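Local structure of repressor protein C2 (Enterobacteria phage P22, 2R1J) at residues C[35-38]-C[42-45]; C[12-15]-C[20-23]; C[25-30]-C[54-59]. The protein binds the OR and OL operators of the phage as a helix-turn-helix repressor, blocking transcription of lytic genes and so maintaining lysogeny. All blocks are in the same frame, centred on the assembly; numbering follows the deposited sequence.

Interaction 1: C[35-38]-C[42-45]. With nucleotides of chain A; nucleotides of chain B.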
loop_
_atom_site.group_PDB
_atom_site.type_symbol
_atom_site.label_atom_id
_atom_site.label_comp_id
_atom_site.label_asym_id
_atom_site.label_seq_id
_atom_site.Cartn_x
_atom_site.Cartn_y
_atom_site.Cartn_z
ATOM N N ILE C 35 -4.277 12.125 7.884
ATOM C CA ILE C 35 -5.607 11.714 7.427
ATOM C C ILE C 35 -6.197 12.834 6.562
ATOM O O ILE C 35 -6.776 12.570 5.493
ATOM C CB ILE C 35 -6.563 11.434 8.623
ATOM C CG1 ILE C 35 -6.009 10.303 9.488
ATOM C CG2 ILE C 35 -7.959 11.052 8.081
ATOM C CD1 ILE C 35 -5.774 9.001 8.761
ATOM N N SER C 36 -6.056 14.071 7.020
ATOM C CA SER C 36 -6.552 15.238 6.287
ATOM C C SER C 36 -5.926 15.339 4.910
ATOM O O SER C 36 -6.595 15.631 3.920
ATOM C CB SER C 36 -6.288 16.518 7.087
ATOM O OG SER C 36 -6.555 17.664 6.306
ATOM N N GLN C 37 -4.629 15.041 4.833
ATOM C CA GLN C 37 -3.940 15.106 3.556
ATOM C C GLN C 37 -4.439 14.019 2.597
ATOM O O GLN C 37 -4.609 14.286 1.419
ATOM C CB GLN C 37 -2.427 15.007 3.792
ATOM C CG GLN C 37 -1.852 16.157 4.560
ATOM C CD GLN C 37 -0.449 15.862 5.091
ATOM O OE1 GLN C 37 -0.088 14.701 5.314
ATOM N NE2 GLN C 37 0.331 16.914 5.319
ATOM N N TRP C 38 -4.668 12.804 3.089
ATOM C CA TRP C 38 -5.168 11.739 2.237
ATOM C C TRP C 38 -6.580 12.065 1.751
ATOM O O TRP C 38 -6.903 11.853 0.578
ATOM C CB TRP C 38 -5.234 10.401 2.969
ATOM C CG TRP C 38 -3.899 9.934 3.458
ATOM C CD1 TRP C 38 -2.665 10.362 3.024
ATOM C CD2 TRP C 38 -3.665 8.975 4.477
ATOM N NE1 TRP C 38 -1.668 9.723 3.740
ATOM C CE2 TRP C 38 -2.253 8.864 4.638
ATOM C CE3 TRP C 38 -4.502 8.196 5.276
ATOM C CZ2 TRP C 38 -1.670 8.006 5.575
ATOM C CZ3 TRP C 38 -3.929 7.339 6.217
ATOM C CH2 TRP C 38 -2.521 7.248 6.362
ATOM N N GLU C 42 -4.024 15.484 -1.075
ATOM C CA GLU C 42 -2.762 16.255 -1.000
ATOM C C GLU C 42 -1.594 15.240 -1.127
ATOM O O GLU C 42 -0.513 15.568 -1.634
ATOM C CB GLU C 42 -2.674 17.003 0.337
ATOM C CG GLU C 42 -1.452 17.928 0.487
ATOM C CD GLU C 42 -1.413 18.692 1.821
ATOM O OE1 GLU C 42 -0.293 18.929 2.319
ATOM O OE2 GLU C 42 -2.484 19.083 2.372
ATOM N N THR C 43 -1.832 14.024 -0.645
ATOM C CA THR C 43 -0.875 12.915 -0.718
ATOM C C THR C 43 -1.695 11.622 -0.713
ATOM O O THR C 43 -2.924 11.662 -0.578
ATOM C CB THR C 43 0.030 12.865 0.526
ATOM O OG1 THR C 43 -0.786 12.743 1.705
ATOM C CG2 THR C 43 0.886 14.127 0.622
ATOM N N GLU C 44 -1.026 10.489 -0.891
ATOM C CA GLU C 44 -1.660 9.169 -0.840
ATOM C C GLU C 44 -0.896 8.370 0.215
ATOM O O GLU C 44 0.309 8.577 0.425
ATOM C CB GLU C 44 -1.571 8.445 -2.173
ATOM C CG GLU C 44 -2.547 8.994 -3.184
ATOM C CD GLU C 44 -2.566 8.243 -4.505
ATOM O OE1 GLU C 44 -1.986 7.138 -4.619
ATOM O OE2 GLU C 44 -3.190 8.770 -5.449
ATOM N N PRO C 45 -1.581 7.450 0.904
ATOM C CA PRO C 45 -0.895 6.668 1.927
ATOM C C PRO C 45 0.176 5.743 1.351
ATOM O O PRO C 45 0.013 5.207 0.249
ATOM C CB PRO C 45 -2.022 5.871 2.584
ATOM C CG PRO C 45 -3.058 5.756 1.489
ATOM C CD PRO C 45 -3.001 7.065 0.763
ATOM P P DT A 12 2.501 10.313 -2.272
ATOM O OP1 DT A 12 2.175 8.920 -2.637
ATOM O OP2 DT A 12 1.503 11.383 -2.457
ATOM O "O5'" DT A 12 3.062 10.373 -0.793
ATOM C "C5'" DT A 12 3.912 9.329 -0.329
ATOM C "C4'" DT A 12 4.329 9.573 1.097
ATOM O "O4'" DT A 12 5.178 10.756 1.174
ATOM C "C3'" DT A 12 3.163 9.815 2.062
ATOM O "O3'" DT A 12 3.215 8.812 3.081
ATOM C "C2'" DT A 12 3.395 11.229 2.575
ATOM C "C1'" DT A 12 4.887 11.452 2.366
ATOM N N1 DT A 12 5.301 12.856 2.168
ATOM C C2 DT A 12 6.312 13.337 2.964
ATOM O O2 DT A 12 6.832 12.693 3.853
ATOM N N3 DT A 12 6.706 14.613 2.678
ATOM C C4 DT A 12 6.232 15.430 1.712
ATOM O O4 DT A 12 6.771 16.533 1.525
ATOM C C5 DT A 12 5.127 14.903 0.944
ATOM C C7 DT A 12 4.474 15.771 -0.081
ATOM C C6 DT A 12 4.721 13.647 1.197
ATOM P P DC A 13 2.057 8.711 4.204
ATOM O OP1 DC A 13 1.566 7.335 4.277
ATOM O OP2 DC A 13 1.113 9.850 4.168
ATOM O "O5'" DC A 13 2.922 8.889 5.514
ATOM C "C5'" DC A 13 2.558 9.821 6.518
ATOM C "C4'" DC A 13 3.809 10.400 7.134
ATOM O "O4'" DC A 13 4.420 11.273 6.140
ATOM C "C3'" DC A 13 3.483 11.310 8.318
ATOM O "O3'" DC A 13 3.626 10.671 9.564
ATOM C "C2'" DC A 13 4.439 12.482 8.190
ATOM C "C1'" DC A 13 5.016 12.400 6.782
ATOM N N1 DC A 13 4.659 13.618 6.021
ATOM C C2 DC A 13 5.486 14.740 6.143
ATOM O O2 DC A 13 6.408 14.691 6.943
ATOM N N3 DC A 13 5.233 15.845 5.412
ATOM C C4 DC A 13 4.173 15.886 4.603
ATOM N N4 DC A 13 3.984 16.994 3.864
ATOM C C5 DC A 13 3.270 14.782 4.500
ATOM C C6 DC A 13 3.558 13.670 5.209
ATOM P P DT B 4 -10.152 19.024 6.159
ATOM O OP1 DT B 4 -11.086 19.023 5.010
ATOM O OP2 DT B 4 -9.356 17.788 6.428
ATOM O "O5'" DT B 4 -9.198 20.278 5.970
ATOM C "C5'" DT B 4 -9.769 21.587 5.915
ATOM C "C4'" DT B 4 -8.700 22.652 5.852
ATOM O "O4'" DT B 4 -7.996 22.743 7.107
ATOM C "C3'" DT B 4 -7.632 22.495 4.770
ATOM O "O3'" DT B 4 -7.438 23.787 4.200
ATOM C "C2'" DT B 4 -6.400 22.054 5.548
ATOM C "C1'" DT B 4 -6.589 22.770 6.870
ATOM N N1 DT B 4 -5.949 22.170 8.053
ATOM C C2 DT B 4 -5.161 22.977 8.861
ATOM O O2 DT B 4 -4.850 24.120 8.575
ATOM N N3 DT B 4 -4.740 22.387 10.021
ATOM C C4 DT B 4 -4.995 21.098 10.436
ATOM O O4 DT B 4 -4.599 20.725 11.527
ATOM C C5 DT B 4 -5.752 20.283 9.513
ATOM C C7 DT B 4 -6.016 18.855 9.860
ATOM C C6 DT B 4 -6.185 20.850 8.374
HETATM O O HOH W 1 0.689 12.529 3.961
HETATM O O HOH W 2 0.116 20.138 4.993
HETATM O O HOH W 3 -5.357 10.428 -1.023
#

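Interaction 2: C[12-15]-C[20-23]. With nucleotides of chain B.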
loop_
_atom_site.group_PDB
_atom_site.type_symbol
_atom_site.label_atom_id
_atom_site.label_comp_id
_atom_site.label_asym_id
_atom_site.label_seq_id
_atom_site.Cartn_x
_atom_site.Cartn_y
_atom_site.Cartn_z
ATOM N N ALA C 12 -15.635 9.492 3.020
ATOM C CA ALA C 12 -16.980 8.932 3.146
ATOM C C ALA C 12 -16.997 7.735 4.088
ATOM O O ALA C 12 -17.907 7.581 4.908
ATOM C CB ALA C 12 -17.524 8.537 1.792
ATOM N N ARG C 13 -15.980 6.890 3.990
ATOM C CA ARG C 13 -15.900 5.707 4.830
ATOM C C ARG C 13 -15.715 6.084 6.298
ATOM O O ARG C 13 -16.281 5.445 7.196
ATOM C CB ARG C 13 -14.754 4.822 4.338
ATOM C CG ARG C 13 -14.962 3.351 4.537
ATOM C CD ARG C 13 -16.207 2.892 3.810
ATOM N NE ARG C 13 -16.408 1.455 3.932
ATOM C CZ ARG C 13 -16.588 0.817 5.086
ATOM N NH1 ARG C 13 -16.765 -0.499 5.098
ATOM N NH2 ARG C 13 -16.593 1.493 6.227
ATOM N N ARG C 14 -14.925 7.127 6.551
ATOM C CA ARG C 14 -14.694 7.588 7.913
ATOM C C ARG C 14 -16.006 8.139 8.505
ATOM O O ARG C 14 -16.334 7.847 9.655
ATOM C CB ARG C 14 -13.625 8.680 7.942
ATOM C CG ARG C 14 -13.359 9.214 9.345
ATOM C CD ARG C 14 -12.190 10.179 9.384
ATOM N NE ARG C 14 -12.381 11.354 8.533
ATOM C CZ ARG C 14 -13.154 12.388 8.838
ATOM N NH1 ARG C 14 -13.827 12.398 9.992
ATOM N NH2 ARG C 14 -13.247 13.413 7.997
ATOM N N LYS C 15 -16.726 8.943 7.723
ATOM C CA LYS C 15 -18.005 9.521 8.154
ATOM C C LYS C 15 -18.966 8.397 8.558
ATOM O O LYS C 15 -19.715 8.532 9.518
ATOM C CB LYS C 15 -18.663 10.307 7.024
ATOM C CG LYS C 15 -17.821 11.373 6.380
ATOM C CD LYS C 15 -17.559 12.501 7.322
ATOM C CE LYS C 15 -17.623 13.819 6.580
ATOM N NZ LYS C 15 -17.744 14.966 7.530
ATOM N N ARG C 20 -13.625 11.004 14.345
ATOM C CA ARG C 20 -12.892 12.193 13.926
ATOM C C ARG C 20 -11.611 11.757 13.191
ATOM O O ARG C 20 -11.241 10.582 13.231
ATOM C CB ARG C 20 -12.528 13.051 15.145
ATOM C CG ARG C 20 -11.728 12.312 16.232
ATOM C CD ARG C 20 -11.257 13.256 17.322
ATOM N NE ARG C 20 -10.495 12.553 18.356
ATOM C CZ ARG C 20 -9.946 13.141 19.418
ATOM N NH1 ARG C 20 -10.064 14.452 19.610
ATOM N NH2 ARG C 20 -9.261 12.414 20.288
ATOM N N GLN C 21 -10.966 12.696 12.506
ATOM C CA GLN C 21 -9.732 12.376 11.779
ATOM C C GLN C 21 -8.665 11.910 12.759
ATOM O O GLN C 21 -7.903 10.971 12.478
ATOM C CB GLN C 21 -9.210 13.599 11.017
ATOM C CG GLN C 21 -10.078 14.007 9.842
ATOM C CD GLN C 21 -9.497 15.168 9.048
ATOM O OE1 GLN C 21 -8.813 16.031 9.591
ATOM N NE2 GLN C 21 -9.789 15.201 7.751
ATOM N N ALA C 22 -8.603 12.573 13.906
ATOM C CA ALA C 22 -7.629 12.206 14.922
ATOM C C ALA C 22 -7.852 10.771 15.401
ATOM O O ALA C 22 -6.889 10.042 15.691
ATOM C CB ALA C 22 -7.682 13.171 16.097
ATOM N N ALA C 23 -9.110 10.346 15.488
ATOM C CA ALA C 23 -9.392 8.992 15.945
ATOM C C ALA C 23 -8.965 7.974 14.897
ATOM O O ALA C 23 -8.438 6.912 15.234
ATOM C CB ALA C 23 -10.900 8.826 16.271
ATOM P P DT B 3 -12.764 16.178 11.963
ATOM O OP1 DT B 3 -13.783 15.543 11.096
ATOM O OP2 DT B 3 -11.797 15.340 12.697
ATOM O "O5'" DT B 3 -11.997 17.275 11.103
ATOM C "C5'" DT B 3 -12.748 18.219 10.357
ATOM C "C4'" DT B 3 -11.856 19.246 9.698
ATOM O "O4'" DT B 3 -11.156 20.040 10.687
ATOM C "C3'" DT B 3 -10.792 18.745 8.711
ATOM O "O3'" DT B 3 -10.994 19.436 7.476
ATOM C "C2'" DT B 3 -9.478 19.167 9.357
ATOM C "C1'" DT B 3 -9.889 20.388 10.152
ATOM N N1 DT B 3 -9.006 20.761 11.274
ATOM C C2 DT B 3 -8.389 21.993 11.245
ATOM O O2 DT B 3 -8.505 22.778 10.325
ATOM N N3 DT B 3 -7.621 22.273 12.340
ATOM C C4 DT B 3 -7.406 21.469 13.438
ATOM O O4 DT B 3 -6.687 21.873 14.363
ATOM C C5 DT B 3 -8.067 20.185 13.397
ATOM C C7 DT B 3 -7.878 19.229 14.537
ATOM C C6 DT B 3 -8.823 19.898 12.329
ATOM P P DT B 4 -10.152 19.024 6.159
ATOM O OP1 DT B 4 -11.086 19.023 5.010
ATOM O OP2 DT B 4 -9.356 17.788 6.428
ATOM O "O5'" DT B 4 -9.198 20.278 5.970
ATOM C "C5'" DT B 4 -9.769 21.587 5.915
ATOM C "C4'" DT B 4 -8.700 22.652 5.852
ATOM O "O4'" DT B 4 -7.996 22.743 7.107
ATOM C "C3'" DT B 4 -7.632 22.495 4.770
ATOM O "O3'" DT B 4 -7.438 23.787 4.200
ATOM C "C2'" DT B 4 -6.400 22.054 5.548
ATOM C "C1'" DT B 4 -6.589 22.770 6.870
ATOM N N1 DT B 4 -5.949 22.170 8.053
ATOM C C2 DT B 4 -5.161 22.977 8.861
ATOM O O2 DT B 4 -4.850 24.120 8.575
ATOM N N3 DT B 4 -4.740 22.387 10.021
ATOM C C4 DT B 4 -4.995 21.098 10.436
ATOM O O4 DT B 4 -4.599 20.725 11.527
ATOM C C5 DT B 4 -5.752 20.283 9.513
ATOM C C7 DT B 4 -6.016 18.855 9.860
ATOM C C6 DT B 4 -6.185 20.850 8.374
#

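Interaction 3: C[25-30]-C[54-59]. With nucleotides of chain A.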
loop_
_atom_site.group_PDB
_atom_site.type_symbol
_atom_site.label_atom_id
_atom_site.label_comp_id
_atom_site.label_asym_id
_atom_site.label_seq_id
_atom_site.Cartn_x
_atom_site.Cartn_y
_atom_site.Cartn_z
ATOM N N GLY C 25 -6.612 8.471 12.722
ATOM C CA GLY C 25 -5.153 8.515 12.742
ATOM C C GLY C 25 -4.581 7.604 13.822
ATOM O O GLY C 25 -3.613 6.860 13.593
ATOM N N LYS C 26 -5.195 7.632 15.002
ATOM C CA LYS C 26 -4.739 6.794 16.107
ATOM C C LYS C 26 -4.848 5.317 15.745
ATOM O O LYS C 26 -3.973 4.511 16.073
ATOM C CB LYS C 26 -5.579 7.080 17.368
ATOM C CG LYS C 26 -5.140 6.300 18.599
ATOM C CD LYS C 26 -3.803 6.781 19.118
ATOM C CE LYS C 26 -3.253 5.832 20.185
ATOM N NZ LYS C 26 -1.872 6.219 20.605
ATOM N N MET C 27 -5.932 4.958 15.065
ATOM C CA MET C 27 -6.158 3.586 14.637
ATOM C C MET C 27 -5.124 3.111 13.604
ATOM O O MET C 27 -4.690 1.960 13.633
ATOM C CB MET C 27 -7.550 3.454 14.024
ATOM C CG MET C 27 -8.725 3.592 14.997
ATOM S SD MET C 27 -10.298 3.610 14.041
ATOM C CE MET C 27 -10.509 1.850 13.814
ATOM N N VAL C 28 -4.751 4.007 12.690
ATOM C CA VAL C 28 -3.786 3.712 11.612
ATOM C C VAL C 28 -2.330 3.879 12.035
ATOM O O VAL C 28 -1.449 3.181 11.523
ATOM C CB VAL C 28 -4.068 4.638 10.395
ATOM C CG1 VAL C 28 -3.031 4.437 9.280
ATOM C CG2 VAL C 28 -5.483 4.368 9.892
ATOM N N GLY C 29 -2.077 4.794 12.955
ATOM C CA GLY C 29 -0.716 5.035 13.398
ATOM C C GLY C 29 -0.089 6.258 12.744
ATOM O O GLY C 29 1.128 6.308 12.551
ATOM N N VAL C 30 -0.922 7.234 12.379
ATOM C CA VAL C 30 -0.442 8.481 11.789
ATOM C C VAL C 30 -1.155 9.635 12.455
ATOM O O VAL C 30 -2.069 9.424 13.248
ATOM C CB VAL C 30 -0.707 8.571 10.270
ATOM C CG1 VAL C 30 0.051 7.445 9.552
ATOM C CG2 VAL C 30 -2.194 8.472 9.955
ATOM N N SER C 54 -7.019 0.520 5.369
ATOM C CA SER C 54 -8.068 -0.357 4.853
ATOM C C SER C 54 -8.675 -1.168 6.009
ATOM O O SER C 54 -9.885 -1.384 6.047
ATOM C CB SER C 54 -7.505 -1.287 3.777
ATOM O OG SER C 54 -6.573 -2.203 4.316
ATOM N N LYS C 55 -7.847 -1.615 6.944
ATOM C CA LYS C 55 -8.368 -2.382 8.080
ATOM C C LYS C 55 -9.217 -1.483 8.986
ATOM O O LYS C 55 -10.334 -1.855 9.374
ATOM C CB LYS C 55 -7.226 -3.015 8.868
ATOM C CG LYS C 55 -6.560 -4.120 8.097
ATOM C CD LYS C 55 -5.357 -4.665 8.807
ATOM C CE LYS C 55 -4.744 -5.775 7.970
ATOM N NZ LYS C 55 -4.492 -5.321 6.557
ATOM N N ALA C 56 -8.715 -0.299 9.309
ATOM C CA ALA C 56 -9.465 0.633 10.159
ATOM C C ALA C 56 -10.812 1.017 9.554
ATOM O O ALA C 56 -11.795 1.196 10.282
ATOM C CB ALA C 56 -8.633 1.902 10.422
ATOM N N LEU C 57 -10.871 1.134 8.229
ATOM C CA LEU C 57 -12.111 1.511 7.551
ATOM C C LEU C 57 -12.946 0.309 7.124
ATOM O O LEU C 57 -13.964 0.471 6.477
ATOM C CB LEU C 57 -11.820 2.383 6.331
ATOM C CG LEU C 57 -11.127 3.723 6.606
ATOM C CD1 LEU C 57 -10.893 4.468 5.280
ATOM C CD2 LEU C 57 -11.986 4.565 7.545
ATOM N N GLN C 58 -12.481 -0.887 7.453
ATOM C CA GLN C 58 -13.200 -2.124 7.143
ATOM C C GLN C 58 -13.462 -2.365 5.659
ATOM O O GLN C 58 -14.559 -2.755 5.263
ATOM C CB GLN C 58 -14.524 -2.140 7.922
ATOM C CG GLN C 58 -14.329 -1.794 9.383
ATOM C CD GLN C 58 -15.621 -1.754 10.181
ATOM O OE1 GLN C 58 -15.611 -1.407 11.360
ATOM N NE2 GLN C 58 -16.731 -2.114 9.549
ATOM N N CYS C 59 -12.451 -2.150 4.827
ATOM C CA CYS C 59 -12.624 -2.369 3.406
ATOM C C CYS C 59 -11.306 -2.829 2.802
ATOM O O CYS C 59 -10.307 -2.953 3.505
ATOM C CB CYS C 59 -13.097 -1.085 2.732
ATOM S SG CYS C 59 -11.922 0.301 2.851
ATOM P P DT A 14 2.722 11.169 10.804
ATOM O OP1 DT A 14 2.677 10.025 11.735
ATOM O OP2 DT A 14 1.476 11.751 10.269
ATOM O "O5'" DT A 14 3.610 12.302 11.468
ATOM C "C5'" DT A 14 4.973 12.018 11.783
ATOM C "C4'" DT A 14 5.633 13.251 12.343
ATOM O "O4'" DT A 14 5.838 14.197 11.268
ATOM C "C3'" DT A 14 4.718 13.931 13.358
ATOM O "O3'" DT A 14 5.337 14.228 14.594
ATOM C "C2'" DT A 14 4.269 15.206 12.686
ATOM C "C1'" DT A 14 5.297 15.470 11.606
ATOM N N1 DT A 14 4.626 16.006 10.408
ATOM C C2 DT A 14 5.024 17.207 9.870
ATOM O O2 DT A 14 5.912 17.897 10.349
ATOM N N3 DT A 14 4.333 17.590 8.756
ATOM C C4 DT A 14 3.287 16.928 8.165
ATOM O O4 DT A 14 2.761 17.401 7.169
ATOM C C5 DT A 14 2.895 15.684 8.802
ATOM C C7 DT A 14 1.726 14.915 8.265
ATOM C C6 DT A 14 3.589 15.283 9.859
#

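Interaction 1: C[35-38]-C[42-45]
Trp38 and Gln37, at the end of helix 32-39, pack against the loop that follows it, residues 42-45, in a largely buried contact facing the operator DNA. The backbone makes the first link: Glu42 N gives its hydrogen to Gln37 O over 2.8 Å, and Thr43 N adds a weak bond to the same oxygen. The loop is thereby tied to the last turn before it runs on beside the indole. Pro45 lies over one face of that indole, its CB 3.8 Å from the centre of the six-membered ring and 17° off the normal, a CH-pi contact for which the flat, electron-rich tryptophan and the rigid proline ring are well matched. CA of Ile35, one turn back in the same helix, lies over the rim of the opposite face. At the edge the indole reaches the DNA: Trp38 NE1 donates to OP2 of DC13 of chain A at 2.8 Å, with 155° at the hydrogen. Thr43 OG1 sits close to the same edge, 3.3 Å from Trp38 CD1. Its chi1 of 58° sets the hydroxyl between backbone N and carbonyl carbon, on the indole side, where a water joins it to Gln37 OE1 and to the same phosphate oxygen, OP2 of DC13. One backbone amide takes the neighbouring phosphate, Glu44 N reaching OP2 of DT12 of chain A at 3.1 Å. Gln37, extended beyond CG, carries its amide to the bases, where NE2 bonds O4 of a thymine; a second water connects NE2 with Glu42 OE1, while Glu42 OE2 pairs with Arg40. Ser36 donates through OG to OP2 of DT4 of chain B, 2.8 Å away. Phosphate-binding groups flanking a helix whose glutamine meets a base are characteristic of the recognition helix and following loop of a Cro/C1-type helix-turn-helix domain.

Interaction 2: C[12-15]-C[20-23]
Arg14, on helix 6-17, and Gln21, opening helix 21-28, meet by van der Waals packing, without a direct hydrogen bond between the two segments. The methylene CG of Gln21 lies over the centre of the Arg14 guanidinium, 3.6 Å from CZ, so that one flat face of the charged group rests on aliphatic carbon. The amide at the end of Gln21 is turned 72° from the guanidinium plane. Arg14 reaches this place because CG stands anti to the backbone N (chi1 179°) and the chain stays extended until a bend at chi3 turns the guanidinium; the backbone of Arg20 also comes near, its C 3.9 Å from Arg14 NH1.

Hydrogen bonds and charges act outward from this packed pair. Arg14 NE forms a salt bridge with Glu39 and NH1 donates to Ile19 O, which together fix how the guanidinium is turned. NH1 also makes a weak, bent bond to OP1 of DT3 of chain B, at 3.3 Å. The stronger hold on that phosphate comes from the backbone: Gln21 N, the first amide of helix 21-28, donates to OP2 of DT3 at 2.8 Å and nearly straight, 170°. The side chain of Gln21 takes the next phosphate, NE2 lying 2.9 Å from OP2 of DT4 of chain B, and the same amide nitrogen is bonded to Glu39.

Glutamine suits its site because its CG methylene covers the guanidinium while its amide serves both carboxylate and phosphate. The amide hydrogens at the start of a helix, which have no helical carbonyl to bond, probably draw the anion further through the helix dipole. Two successive phosphates are thus gripped by neutral N-H groups, with a buried arginine behind them whose charge is probably balanced by Glu39 and, more weakly, by the DNA.

Interaction 3: C[25-30]-C[54-59]
Met27 and Val28, in the last turn of helix 21-28, pack on Ala56 at the end of helix 47-56; the side chains meet through apolar carbons, and the one polar atom touched is the carbonyl oxygen of Ala56. The Ala56 methyl points at the other helix and is held between two groups, Met27 CE at 3.9 Å and Val28 CG2 at 4.0 Å. Alanine suits the spot because its small side chain lets the helices approach, with CA atoms of Met27 and Ala56 6.3 Å apart. On its inner side Val28 continues against Ala52, Leu53 and Trp38.

The solvent side is looser. There the exposed Met27 closes the contact chiefly with its terminal methyl, which a bend at chi3 (82°) brings to 3.8 Å from Ala56 O. The residues after each helix, from Gly29 and Gln58 on, do not touch the other segment. Gly29, with phi 100°, ends one helix where a CB would press on the preceding carbonyl oxygen; Gln58 ends the other in a Schellman motif, Cys59 N to Ser54 O being 2.9 Å. With no polar group bonded across it, the contact rests on shape and the hydrophobic effect and imposes little directional preference.

In the fold
All three contacts lie in the N-terminal DNA-binding domain of the repressor; interactions 2 and 3 share helix 21-28, and interaction 1 lies on the helix that follows it. Interactions 1 and 2 have centres about 13 Å apart and touch where Ser36 CA lies 3.6 Å from Gln21 NE2; their side chains also converge on one phosphate, that of DT4 of chain B. Interaction 3, about 13 Å from interaction 1, touches it where Trp38 CH2 lies 3.8 Å from Val30 CG2. Between interactions 2 and 3, about 9 Å between centres, Arg13 NH2 approaches Leu57 O to 2.8 Å. Interaction 1 thus addresses chiefly chain A of the operator and interaction 2 chain B, while interaction 3 packs helix 21-28 on helix 47-56.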